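Local coordinates for protein (soluble lytic transglycosylase SLT70) (Escherichia coli, PDB 1QSA) that cleaves the glycosidic bonds between N-acetylmuramic acid and N-acetylglucosamine in peptidoglycan, forming a 1,6-anhydro bond in the muramic acid residue, at residues Glu289-Arg293 with Ala315-Trp321; Arg293-Gly297 with Ala574-Ser578; Asp276-Met280 with Trp307-Leu311; Val58-Arg63 with Leu74-Phe78. One frame throughout, in Å; residues are numbered along the deposited sequence. Where two conformers were deposited one is given.

Interaction 1 (Glu289-Arg293 with Ala315-Trp321); sequences ERRVR and AKEKDEW
Two donors meet on OE2 of E289: K318 NZ forms a salt bridge to E289 OE2 at 2.8 Å, and W321 NE1 donates a nearly linear hydrogen bond (177°) to E289 OE2 at 2.9 Å. Water 1 gives the same oxygen a third, weak bond at 3.0 Å, while also donating to E320 OE2 (2.7 Å) and accepting from R293 NH2 (2.9 Å). It thus bridges a long ion pair, R293 NH2 to E320 OE2 at 3.8 Å; the stronger partner of R293 is E577. Residues 289-293 are regular helix, with R293 N bonded to E289 O at 2.9 Å. K318, in extended backbone conformation (-64/143), holds the N-cap position of the helix entered by D319-W321. Here helix 285-298 meets the start of helix 319-331 in the alpha-superhelix. The closest CA atoms, of E289 and A315, are 8.6 Å apart, so side chains span the gap: E289 is m,t and K318 m,t,t,t. The edge of the W321 indole (chi1 m) meets E289 OE2, and the same ring packs on V292, V292 CG1 to W321 CZ3 3.6 Å. W321 CZ2 sits over one face of the R293 guanidinium, 3.7 Å from R293 NH2. Lysine and indole donors thus converge on one oxygen of a buried glutamate.

Interaction 2 (Arg293-Gly297 with Ala574-Ser578); sequences RMALG and AFVES
Close helix packing is commonly allowed by small residues where backbones meet, as R293-G297 against A574-S578 illustrates. Both segments are helical, and they run roughly antiparallel, at 146° between their directions (signed crossing angle -146°), with axes approaching to 8.3 Å. The register pairs R293 with S578 (CA to CA 4.7 Å) and L296 with A574 (CA to CA 5.4 Å). At the start, R293 (m,t,t) extends its side chain along E577: R293 NH2 and R293 NE donate to E577 OE2 at 2.8 and 2.9 Å, forming a salt bridge, and R293 NE adds a weak bond to E577 O at 3.0 Å. The carbonyl R293 O touches S578 CB at 3.3 Å. One turn on, L296 (m,t) lays CD1 against E577 CG at 3.7 Å, while L296 O rests on A574 CB at 3.7 Å. G297 brings its CA within 3.4 Å of S578 OG; a CB here would fall only 3.1 Å from S578 CB. The serine, chi1 p, turns its hydroxyl back onto its own helix, S578 OG donating to A574 O at 2.7 Å. The contact packs helix 572-578, from the C-terminal region that carries the lysozyme-like transglycosylase fold, on helix 285-298 of the alpha-superhelix. Helix 319-331 lies alongside both through W321 and W324, and the other oxygen of E577 is held by Y352 and K589.

Interaction 3 (Asp276-Met280 with Trp307-Leu311); sequences DDAIM and WLARL
A methionine that meets an indole with its sulfur and a guanidinium with its methyl is the distinctive element here. M280 (m,m,m) places SD 4.4 Å from the centroid of the W307 six-membered ring, 40° off the ring normal, an oblique Met-aromatic contact whose closest pair is M280 SD to W307 CH2 at 3.8 Å. M280 CE lies over one face of the R310 guanidinium, 3.5 Å from R310 CZ. The backbones stand well apart, the nearest CA atoms being those of M280 and R310 at 7.7 Å. W307 (chi1 m, chi2 108°) fills the space between the helices: I279 CG2 reaches W307 CZ3 at 3.5 Å, and D276 O approaches the ring edge, 3.5 Å from W307 CH2. Such packing suits the alpha-superhelix, in which successive helices stack; helices 269-280 and 301-310 are separated in sequence by helix 285-298, whose R291 and V292 also touch W307. R291 forms a salt bridge with the carboxylate of D276. Residues 276-280 are helix throughout; 307-310 are helix and L311 leaves it with extended backbone (-66/141). At the solvent-exposed edge R310 (m,m,m) curls back toward the C-terminal end of helix 269-280. R310 NH2 donates a weak bond to M280 O at 2.7 Å, and water 2 connects R310 NE (3.0 Å) with I279 O (2.8 Å).

Interaction 4 (Val58-Arg63 with Leu74-Phe78); sequences VTNFVR and LQSRF
In this helical hairpin V58 and L74 pack against each other and against the rings of F78 and F61. V58 (chi1 t) sets CG2 squarely over the F78 ring, 3.6 Å from its centroid and 3° off the normal, a CH-pi contact; V58 CG1 meets L74 CD2 at 3.9 Å. L74 (t,p) also carries CD2 to F61 CD2 at 3.7 Å and, more loosely, to V62 CG2 at 4.4 Å. Outward from this centre, V62 CG1 lies 3.8 Å from Q75 OE1. At the edge R63 bends over so that R63 NH2 gives Q75 OE1 a weak hydrogen bond of 2.9 Å. Both segments are regular helix and nearly antiparallel, 163° between directions (signed crossing angle -163°), with axes 10.7 Å apart. CA atoms pair V58 with F78 at 7.7 Å and V62 with Q75 at 7.2 Å. Consecutive helices 55-64 and 69-84, joined by a short connection, make the antiparallel helical pair from which an alpha-superhelix is built.

In the fold
Interactions 1, 2 and 3 form one cluster, whereas interaction 4 lies on the opposite side of the chain's centre, its own centre 50 to 57 Å from theirs. Helix 285-298 serves both interaction 1 and interaction 2, and R293 belongs to each; E577 also packs against E320 and W321. Interaction 3 joins the cluster through the salt bridge from R291 to D276. Chemistry follows burial in an unexpected sense: the buried interactions 1 and 2 are rich in charge, with carboxylate oxygens bound by lysine, indole or arginine donors, while the partly buried interactions 3 and 4 have apolar or sulfur-aromatic centres and weak arginine bonds at the exposed edges. Interaction 2 alone joins segments far apart in sequence; interaction 4 joins consecutive helices, interactions 1 and 3 helices separated by one other.

Interaction 1 (Glu289-Arg293 with Ala315-Trp321)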
loop_
_atom_site.group_PDB
_atom_site.type_symbol
_atom_site.label_atom_id
_atom_site.label_comp_id
_atom_site.label_asym_id
_atom_site.label_seq_id
_atom_site.Cartn_x
_atom_site.Cartn_y
_atom_site.Cartn_z
ATOM N N GLU A 289 -20.846 -8.788 1.172
ATOM C CA GLU A 289 -19.707 -9.687 0.964
ATOM C C GLU A 289 -19.145 -10.179 2.298
ATOM O O GLU A 289 -18.743 -11.349 2.425
ATOM C CB GLU A 289 -18.606 -8.996 0.154
ATOM C CG GLU A 289 -18.977 -8.835 -1.324
ATOM C CD GLU A 289 -17.936 -8.074 -2.114
ATOM O OE1 GLU A 289 -17.394 -7.071 -1.594
ATOM O OE2 GLU A 289 -17.647 -8.482 -3.256
ATOM N N ARG A 290 -19.089 -9.286 3.292
ATOM C CA ARG A 290 -18.594 -9.687 4.612
ATOM C C ARG A 290 -19.530 -10.758 5.202
ATOM O O ARG A 290 -19.064 -11.713 5.830
ATOM C CB ARG A 290 -18.491 -8.488 5.566
ATOM C CG ARG A 290 -17.969 -8.848 6.979
ATOM C CD ARG A 290 -16.581 -9.506 6.950
ATOM N NE ARG A 290 -16.134 -9.963 8.271
ATOM C CZ ARG A 290 -16.328 -11.190 8.753
ATOM N NH1 ARG A 290 -16.956 -12.102 8.025
ATOM N NH2 ARG A 290 -15.885 -11.514 9.965
ATOM N N ARG A 291 -20.834 -10.620 4.950
ATOM C CA ARG A 291 -21.826 -11.583 5.438
ATOM C C ARG A 291 -21.673 -12.926 4.716
ATOM O O ARG A 291 -21.879 -13.985 5.314
ATOM C CB ARG A 291 -23.240 -11.032 5.277
ATOM C CG ARG A 291 -24.319 -11.907 5.905
ATOM C CD ARG A 291 -24.015 -12.214 7.362
ATOM N NE ARG A 291 -25.019 -13.092 7.980
ATOM C CZ ARG A 291 -24.987 -14.420 7.929
ATOM N NH1 ARG A 291 -24.032 -15.044 7.241
ATOM N NH2 ARG A 291 -25.942 -15.123 8.532
ATOM N N VAL A 292 -21.347 -12.878 3.421
ATOM C CA VAL A 292 -21.101 -14.099 2.640
ATOM C C VAL A 292 -19.884 -14.803 3.249
ATOM O O VAL A 292 -19.861 -16.036 3.392
ATOM C CB VAL A 292 -20.782 -13.764 1.144
ATOM C CG1 VAL A 292 -20.229 -14.981 0.416
ATOM C CG2 VAL A 292 -22.041 -13.244 0.432
ATOM N N ARG A 293 -18.867 -14.022 3.604
ATOM C CA ARG A 293 -17.659 -14.600 4.200
ATOM C C ARG A 293 -17.945 -15.243 5.549
ATOM O O ARG A 293 -17.345 -16.270 5.877
ATOM C CB ARG A 293 -16.529 -13.570 4.288
ATOM C CG ARG A 293 -15.969 -13.215 2.903
ATOM C CD ARG A 293 -14.698 -12.375 2.946
ATOM N NE ARG A 293 -14.164 -12.234 1.587
ATOM C CZ ARG A 293 -14.415 -11.205 0.773
ATOM N NH1 ARG A 293 -15.077 -10.144 1.209
ATOM N NH2 ARG A 293 -13.919 -11.197 -0.459
ATOM N N ALA A 315 -21.182 -7.368 -8.414
ATOM C CA ALA A 315 -20.288 -8.082 -7.508
ATOM C C ALA A 315 -20.143 -9.561 -7.879
ATOM O O ALA A 315 -19.074 -10.141 -7.711
ATOM C CB ALA A 315 -20.775 -7.937 -6.079
ATOM N N LYS A 316 -21.197 -10.142 -8.450
ATOM C CA LYS A 316 -21.198 -11.549 -8.837
ATOM C C LYS A 316 -20.222 -11.884 -9.961
ATOM O O LYS A 316 -19.976 -13.062 -10.246
ATOM C CB LYS A 316 -22.615 -12.004 -9.201
ATOM C CG LYS A 316 -23.567 -12.016 -8.029
ATOM C CD LYS A 316 -24.944 -12.496 -8.476
ATOM C CE LYS A 316 -25.967 -12.405 -7.363
ATOM N NZ LYS A 316 -27.315 -12.847 -7.836
ATOM N N GLU A 317 -19.671 -10.845 -10.587
ATOM C CA GLU A 317 -18.682 -10.989 -11.665
ATOM C C GLU A 317 -17.310 -11.376 -11.098
ATOM O O GLU A 317 -16.448 -11.873 -11.823
ATOM C CB GLU A 317 -18.488 -9.652 -12.398
ATOM C CG GLU A 317 -19.756 -8.987 -12.929
ATOM C CD GLU A 317 -20.244 -9.567 -14.246
ATOM O OE1 GLU A 317 -19.576 -10.463 -14.812
ATOM O OE2 GLU A 317 -21.302 -9.104 -14.720
ATOM N N LYS A 318 -17.092 -11.109 -9.814
ATOM C CA LYS A 318 -15.790 -11.395 -9.200
ATOM C C LYS A 318 -15.437 -12.883 -9.164
ATOM O O LYS A 318 -16.313 -13.735 -8.952
ATOM C CB LYS A 318 -15.719 -10.791 -7.795
ATOM C CG LYS A 318 -15.885 -9.271 -7.760
ATOM C CD LYS A 318 -15.894 -8.757 -6.324
ATOM C CE LYS A 318 -16.140 -7.263 -6.265
ATOM N NZ LYS A 318 -16.209 -6.742 -4.855
ATOM N N ASP A 319 -14.152 -13.183 -9.376
ATOM C CA ASP A 319 -13.643 -14.556 -9.375
ATOM C C ASP A 319 -14.178 -15.377 -8.209
ATOM O O ASP A 319 -14.688 -16.478 -8.402
ATOM C CB ASP A 319 -12.116 -14.576 -9.235
ATOM C CG ASP A 319 -11.397 -14.241 -10.520
ATOM O OD1 ASP A 319 -12.054 -13.941 -11.543
ATOM O OD2 ASP A 319 -10.150 -14.294 -10.495
ATOM N N GLU A 320 -14.000 -14.856 -6.999
ATOM C CA GLU A 320 -14.445 -15.564 -5.805
ATOM C C GLU A 320 -15.920 -15.951 -5.807
ATOM O O GLU A 320 -16.261 -17.092 -5.478
ATOM C CB GLU A 320 -14.111 -14.782 -4.522
ATOM C CG GLU A 320 -14.725 -13.375 -4.410
ATOM C CD GLU A 320 -13.779 -12.279 -4.822
ATOM O OE1 GLU A 320 -12.995 -12.482 -5.773
ATOM O OE2 GLU A 320 -13.846 -11.183 -4.225
ATOM N N TRP A 321 -16.787 -15.030 -6.225
ATOM C CA TRP A 321 -18.216 -15.311 -6.205
ATOM C C TRP A 321 -18.645 -16.247 -7.325
ATOM O O TRP A 321 -19.635 -16.970 -7.187
ATOM C CB TRP A 321 -19.029 -14.023 -6.141
ATOM C CG TRP A 321 -18.584 -13.101 -5.017
ATOM C CD1 TRP A 321 -18.517 -11.742 -5.070
ATOM C CD2 TRP A 321 -18.098 -13.475 -3.704
ATOM N NE1 TRP A 321 -18.015 -11.240 -3.888
ATOM C CE2 TRP A 321 -17.752 -12.278 -3.031
ATOM C CE3 TRP A 321 -17.910 -14.701 -3.040
ATOM C CZ2 TRP A 321 -17.226 -12.264 -1.723
ATOM C CZ3 TRP A 321 -17.383 -14.688 -1.735
ATOM C CH2 TRP A 321 -17.050 -13.473 -1.094
HETATM O O HOH W 1 -14.924 -9.391 -2.554
#

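Interaction 2 (Arg293-Gly297 with Ala574-Ser578)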
loop_
_atom_site.group_PDB
_atom_site.type_symbol
_atom_site.label_atom_id
_atom_site.label_comp_id
_atom_site.label_asym_id
_atom_site.label_seq_id
_atom_site.Cartn_x
_atom_site.Cartn_y
_atom_site.Cartn_z
ATOM N N ARG A 293 -18.867 -14.022 3.604
ATOM C CA ARG A 293 -17.659 -14.600 4.200
ATOM C C ARG A 293 -17.945 -15.243 5.549
ATOM O O ARG A 293 -17.345 -16.270 5.877
ATOM C CB ARG A 293 -16.529 -13.570 4.288
ATOM C CG ARG A 293 -15.969 -13.215 2.903
ATOM C CD ARG A 293 -14.698 -12.375 2.946
ATOM N NE ARG A 293 -14.164 -12.234 1.587
ATOM C CZ ARG A 293 -14.415 -11.205 0.773
ATOM N NH1 ARG A 293 -15.077 -10.144 1.209
ATOM N NH2 ARG A 293 -13.919 -11.197 -0.459
ATOM N N MET A 294 -18.897 -14.681 6.292
ATOM C CA MET A 294 -19.291 -15.254 7.583
ATOM C C MET A 294 -19.897 -16.646 7.350
ATOM O O MET A 294 -19.624 -17.588 8.094
ATOM C CB MET A 294 -20.315 -14.365 8.296
ATOM C CG MET A 294 -20.863 -15.010 9.580
ATOM S SD MET A 294 -22.000 -13.946 10.458
ATOM C CE MET A 294 -20.887 -13.106 11.540
ATOM N N ALA A 295 -20.724 -16.769 6.316
ATOM C CA ALA A 295 -21.332 -18.055 5.977
ATOM C C ALA A 295 -20.248 -19.054 5.565
ATOM O O ALA A 295 -20.269 -20.211 5.988
ATOM C CB ALA A 295 -22.354 -17.871 4.844
ATOM N N LEU A 296 -19.290 -18.608 4.746
ATOM C CA LEU A 296 -18.197 -19.481 4.315
ATOM C C LEU A 296 -17.317 -19.907 5.492
ATOM O O LEU A 296 -16.860 -21.049 5.569
ATOM C CB LEU A 296 -17.299 -18.773 3.293
ATOM C CG LEU A 296 -17.833 -18.667 1.864
ATOM C CD1 LEU A 296 -16.847 -17.851 1.015
ATOM C CD2 LEU A 296 -18.043 -20.052 1.257
ATOM N N GLY A 297 -17.096 -18.981 6.415
ATOM C CA GLY A 297 -16.246 -19.274 7.559
ATOM C C GLY A 297 -16.863 -20.185 8.607
ATOM O O GLY A 297 -16.163 -20.633 9.512
ATOM N N ALA A 574 -12.624 -22.179 1.525
ATOM C CA ALA A 574 -13.532 -21.420 2.387
ATOM C C ALA A 574 -12.737 -20.751 3.518
ATOM O O ALA A 574 -13.019 -19.605 3.892
ATOM C CB ALA A 574 -14.615 -22.338 2.960
ATOM N N PHE A 575 -11.725 -21.439 4.039
ATOM C CA PHE A 575 -10.904 -20.840 5.096
ATOM C C PHE A 575 -10.154 -19.598 4.554
ATOM O O PHE A 575 -10.166 -18.548 5.177
ATOM C CB PHE A 575 -9.923 -21.843 5.691
ATOM C CG PHE A 575 -9.152 -21.293 6.851
ATOM C CD1 PHE A 575 -9.692 -21.303 8.137
ATOM C CD2 PHE A 575 -7.918 -20.682 6.649
ATOM C CE1 PHE A 575 -9.004 -20.698 9.200
ATOM C CE2 PHE A 575 -7.225 -20.079 7.697
ATOM C CZ PHE A 575 -7.779 -20.090 8.973
ATOM N N VAL A 576 -9.564 -19.709 3.366
ATOM C CA VAL A 576 -8.851 -18.568 2.775
ATOM C C VAL A 576 -9.807 -17.396 2.518
ATOM O O VAL A 576 -9.540 -16.256 2.919
ATOM C CB VAL A 576 -8.183 -18.962 1.431
ATOM C CG1 VAL A 576 -7.638 -17.705 0.693
ATOM C CG2 VAL A 576 -7.047 -19.940 1.683
ATOM N N GLU A 577 -10.948 -17.687 1.897
ATOM C CA GLU A 577 -11.902 -16.640 1.553
ATOM C C GLU A 577 -12.550 -15.953 2.749
ATOM O O GLU A 577 -12.910 -14.775 2.670
ATOM C CB GLU A 577 -12.986 -17.181 0.610
ATOM C CG GLU A 577 -13.808 -16.065 -0.028
ATOM C CD GLU A 577 -12.937 -15.082 -0.790
ATOM O OE1 GLU A 577 -12.141 -15.520 -1.630
ATOM O OE2 GLU A 577 -13.024 -13.867 -0.548
ATOM N N SER A 578 -12.695 -16.687 3.852
ATOM C CA SER A 578 -13.327 -16.152 5.052
ATOM C C SER A 578 -12.383 -15.451 6.031
ATOM O O SER A 578 -12.828 -14.927 7.057
ATOM C CB SER A 578 -14.151 -17.236 5.771
ATOM O OG SER A 578 -13.336 -18.313 6.190
#

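Interaction 3 (Asp276-Met280 with Trp307-Leu311)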
loop_
_atom_site.group_PDB
_atom_site.type_symbol
_atom_site.label_atom_id
_atom_site.label_comp_id
_atom_site.label_asym_id
_atom_site.label_seq_id
_atom_site.Cartn_x
_atom_site.Cartn_y
_atom_site.Cartn_z
ATOM N N ASP A 276 -28.803 -9.486 10.533
ATOM C CA ASP A 276 -29.230 -10.020 9.246
ATOM C C ASP A 276 -30.386 -9.270 8.615
ATOM O O ASP A 276 -30.484 -9.197 7.380
ATOM C CB ASP A 276 -29.488 -11.530 9.331
ATOM C CG ASP A 276 -28.199 -12.323 9.513
ATOM O OD1 ASP A 276 -27.099 -11.740 9.384
ATOM O OD2 ASP A 276 -28.271 -13.533 9.792
ATOM N N ASP A 277 -31.259 -8.709 9.448
ATOM C CA ASP A 277 -32.374 -7.921 8.938
ATOM C C ASP A 277 -31.774 -6.636 8.352
ATOM O O ASP A 277 -32.156 -6.208 7.265
ATOM C CB ASP A 277 -33.368 -7.583 10.058
ATOM C CG ASP A 277 -34.428 -6.570 9.618
ATOM O OD1 ASP A 277 -35.432 -6.977 8.988
ATOM O OD2 ASP A 277 -34.252 -5.361 9.898
ATOM N N ALA A 278 -30.808 -6.054 9.061
ATOM C CA ALA A 278 -30.143 -4.834 8.596
ATOM C C ALA A 278 -29.442 -5.072 7.258
ATOM O O ALA A 278 -29.599 -4.282 6.321
ATOM C CB ALA A 278 -29.146 -4.335 9.635
ATOM N N ILE A 279 -28.725 -6.190 7.140
ATOM C CA ILE A 279 -28.020 -6.487 5.893
ATOM C C ILE A 279 -28.988 -6.757 4.739
ATOM O O ILE A 279 -28.702 -6.397 3.599
ATOM C CB ILE A 279 -26.995 -7.632 6.057
ATOM C CG1 ILE A 279 -25.986 -7.268 7.152
ATOM C CG2 ILE A 279 -26.212 -7.826 4.755
ATOM C CD1 ILE A 279 -25.068 -8.393 7.539
ATOM N N MET A 280 -30.141 -7.355 5.041
ATOM C CA MET A 280 -31.157 -7.631 4.020
ATOM C C MET A 280 -31.686 -6.329 3.409
ATOM O O MET A 280 -32.066 -6.294 2.241
ATOM C CB MET A 280 -32.332 -8.426 4.615
ATOM C CG MET A 280 -32.054 -9.910 4.833
ATOM S SD MET A 280 -31.745 -10.785 3.281
ATOM C CE MET A 280 -33.416 -10.907 2.610
ATOM N N TRP A 307 -27.033 -15.491 1.030
ATOM C CA TRP A 307 -26.224 -14.287 0.910
ATOM C C TRP A 307 -25.530 -14.049 -0.439
ATOM O O TRP A 307 -25.408 -12.908 -0.874
ATOM C CB TRP A 307 -25.278 -14.192 2.111
ATOM C CG TRP A 307 -26.060 -14.040 3.398
ATOM C CD1 TRP A 307 -26.223 -14.984 4.371
ATOM C CD2 TRP A 307 -26.840 -12.903 3.807
ATOM N NE1 TRP A 307 -27.061 -14.510 5.356
ATOM C CE2 TRP A 307 -27.454 -13.236 5.036
ATOM C CE3 TRP A 307 -27.081 -11.634 3.252
ATOM C CZ2 TRP A 307 -28.293 -12.349 5.720
ATOM C CZ3 TRP A 307 -27.913 -10.752 3.931
ATOM C CH2 TRP A 307 -28.509 -11.114 5.155
ATOM N N LEU A 308 -25.107 -15.113 -1.120
ATOM C CA LEU A 308 -24.479 -14.947 -2.435
ATOM C C LEU A 308 -25.510 -14.344 -3.392
ATOM O O LEU A 308 -25.176 -13.529 -4.257
ATOM C CB LEU A 308 -24.024 -16.289 -2.998
ATOM C CG LEU A 308 -22.557 -16.591 -3.333
ATOM C CD1 LEU A 308 -22.477 -17.072 -4.761
ATOM C CD2 LEU A 308 -21.620 -15.411 -3.095
ATOM N N ALA A 309 -26.771 -14.744 -3.221
ATOM C CA ALA A 309 -27.854 -14.246 -4.062
ATOM C C ALA A 309 -28.199 -12.781 -3.788
ATOM O O ALA A 309 -28.791 -12.117 -4.643
ATOM C CB ALA A 309 -29.104 -15.136 -3.895
ATOM N N ARG A 310 -27.848 -12.277 -2.601
ATOM C CA ARG A 310 -28.127 -10.880 -2.247
ATOM C C ARG A 310 -27.108 -9.903 -2.842
ATOM O O ARG A 310 -27.313 -8.689 -2.815
ATOM C CB ARG A 310 -28.174 -10.682 -0.724
ATOM C CG ARG A 310 -29.208 -11.528 0.002
ATOM C CD ARG A 310 -30.609 -11.158 -0.408
ATOM N NE ARG A 310 -30.961 -9.793 -0.014
ATOM C CZ ARG A 310 -32.157 -9.250 -0.222
ATOM N NH1 ARG A 310 -33.110 -9.954 -0.822
ATOM N NH2 ARG A 310 -32.404 -8.004 0.163
ATOM N N LEU A 311 -25.996 -10.429 -3.347
ATOM C CA LEU A 311 -24.975 -9.580 -3.961
ATOM C C LEU A 311 -25.516 -8.937 -5.229
ATOM O O LEU A 311 -26.305 -9.551 -5.953
ATOM C CB LEU A 311 -23.758 -10.411 -4.354
ATOM C CG LEU A 311 -22.867 -10.907 -3.216
ATOM C CD1 LEU A 311 -21.917 -11.958 -3.741
ATOM C CD2 LEU A 311 -22.122 -9.721 -2.621
HETATM O O HOH W 2 -29.289 -7.590 1.128
#

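Interaction 4 (Val58-Arg63 with Leu74-Phe78)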
loop_
_atom_site.group_PDB
_atom_site.type_symbol
_atom_site.label_atom_id
_atom_site.label_comp_id
_atom_site.label_asym_id
_atom_site.label_seq_id
_atom_site.Cartn_x
_atom_site.Cartn_y
_atom_site.Cartn_z
ATOM N N VAL A 58 21.206 26.597 -9.092
ATOM C CA VAL A 58 20.190 25.552 -8.981
ATOM C C VAL A 58 19.440 25.376 -10.293
ATOM O O VAL A 58 19.241 24.253 -10.760
ATOM C CB VAL A 58 19.212 25.847 -7.813
ATOM C CG1 VAL A 58 18.174 24.728 -7.690
ATOM C CG2 VAL A 58 20.007 25.969 -6.502
ATOM N N THR A 59 19.012 26.492 -10.878
ATOM C CA THR A 59 18.315 26.483 -12.159
ATOM C C THR A 59 19.165 25.781 -13.229
ATOM O O THR A 59 18.653 24.949 -13.978
ATOM C CB THR A 59 18.009 27.931 -12.612
ATOM O OG1 THR A 59 17.081 28.512 -11.691
ATOM C CG2 THR A 59 17.416 27.969 -14.023
ATOM N N ASN A 60 20.452 26.117 -13.294
ATOM C CA ASN A 60 21.345 25.510 -14.288
ATOM C C ASN A 60 21.447 24.000 -14.098
ATOM O O ASN A 60 21.376 23.244 -15.070
ATOM C CB ASN A 60 22.736 26.148 -14.257
ATOM C CG ASN A 60 22.742 27.564 -14.821
ATOM O OD1 ASN A 60 21.777 27.998 -15.460
ATOM N ND2 ASN A 60 23.828 28.291 -14.583
ATOM N N PHE A 61 21.532 23.561 -12.844
ATOM C CA PHE A 61 21.629 22.135 -12.557
ATOM C C PHE A 61 20.346 21.391 -12.935
ATOM O O PHE A 61 20.383 20.325 -13.549
ATOM C CB PHE A 61 21.964 21.892 -11.078
ATOM C CG PHE A 61 22.073 20.438 -10.724
ATOM C CD1 PHE A 61 23.182 19.693 -11.128
ATOM C CD2 PHE A 61 21.054 19.791 -10.013
ATOM C CE1 PHE A 61 23.274 18.332 -10.835
ATOM C CE2 PHE A 61 21.142 18.434 -9.721
ATOM C CZ PHE A 61 22.261 17.706 -10.136
ATOM N N VAL A 62 19.206 21.960 -12.570
ATOM C CA VAL A 62 17.929 21.342 -12.876
ATOM C C VAL A 62 17.714 21.252 -14.396
ATOM O O VAL A 62 17.323 20.202 -14.909
ATOM C CB VAL A 62 16.780 22.118 -12.196
ATOM C CG1 VAL A 62 15.423 21.578 -12.630
ATOM C CG2 VAL A 62 16.936 22.045 -10.689
ATOM N N ARG A 63 18.035 22.319 -15.124
ATOM C CA ARG A 63 17.836 22.307 -16.581
ATOM C C ARG A 63 18.791 21.341 -17.292
ATOM O O ARG A 63 18.428 20.725 -18.294
ATOM C CB ARG A 63 17.978 23.712 -17.184
ATOM C CG ARG A 63 17.198 24.825 -16.479
ATOM C CD ARG A 63 15.841 24.391 -15.905
ATOM N NE ARG A 63 15.732 24.779 -14.494
ATOM C CZ ARG A 63 14.626 24.706 -13.754
ATOM N NH1 ARG A 63 13.480 24.268 -14.281
ATOM N NH2 ARG A 63 14.667 25.081 -12.475
ATOM N N LEU A 74 14.848 18.590 -6.319
ATOM C CA LEU A 74 15.555 19.819 -5.937
ATOM C C LEU A 74 14.742 21.085 -6.241
ATOM O O LEU A 74 14.893 22.104 -5.555
ATOM C CB LEU A 74 16.929 19.892 -6.618
ATOM C CG LEU A 74 17.831 21.084 -6.253
ATOM C CD1 LEU A 74 18.107 21.115 -4.745
ATOM C CD2 LEU A 74 19.143 21.014 -7.040
ATOM N N GLN A 75 13.877 21.017 -7.250
ATOM C CA GLN A 75 13.030 22.154 -7.630
ATOM C C GLN A 75 12.137 22.565 -6.442
ATOM O O GLN A 75 12.095 23.741 -6.041
ATOM C CB GLN A 75 12.172 21.775 -8.834
ATOM C CG GLN A 75 11.378 22.921 -9.424
ATOM C CD GLN A 75 12.256 24.006 -10.031
ATOM O OE1 GLN A 75 13.465 23.825 -10.211
ATOM N NE2 GLN A 75 11.651 25.146 -10.333
ATOM N N SER A 76 11.426 21.591 -5.874
ATOM C CA SER A 76 10.577 21.859 -4.714
ATOM C C SER A 76 11.406 22.160 -3.463
ATOM O O SER A 76 11.037 23.036 -2.684
ATOM C CB SER A 76 9.611 20.692 -4.444
ATOM O OG SER A 76 8.572 20.654 -5.403
ATOM N N ARG A 77 12.540 21.472 -3.287
ATOM C CA ARG A 77 13.407 21.706 -2.132
ATOM C C ARG A 77 13.969 23.141 -2.135
ATOM O O ARG A 77 13.983 23.819 -1.095
ATOM C CB ARG A 77 14.552 20.696 -2.117
ATOM C CG ARG A 77 15.498 20.852 -0.936
ATOM C CD ARG A 77 16.556 19.750 -0.934
ATOM N NE ARG A 77 17.547 19.965 0.118
ATOM C CZ ARG A 77 18.529 19.113 0.419
ATOM N NH1 ARG A 77 18.669 17.977 -0.258
ATOM N NH2 ARG A 77 19.386 19.405 1.396
ATOM N N PHE A 78 14.360 23.632 -3.310
ATOM C CA PHE A 78 14.907 24.983 -3.381
ATOM C C PHE A 78 13.806 26.031 -3.224
ATOM O O PHE A 78 14.053 27.132 -2.724
ATOM C CB PHE A 78 15.714 25.215 -4.648
ATOM C CG PHE A 78 16.613 26.410 -4.551
ATOM C CD1 PHE A 78 17.573 26.485 -3.540
ATOM C CD2 PHE A 78 16.487 27.468 -5.449
ATOM C CE1 PHE A 78 18.409 27.615 -3.428
ATOM C CE2 PHE A 78 17.315 28.596 -5.341
ATOM C CZ PHE A 78 18.272 28.659 -4.328
#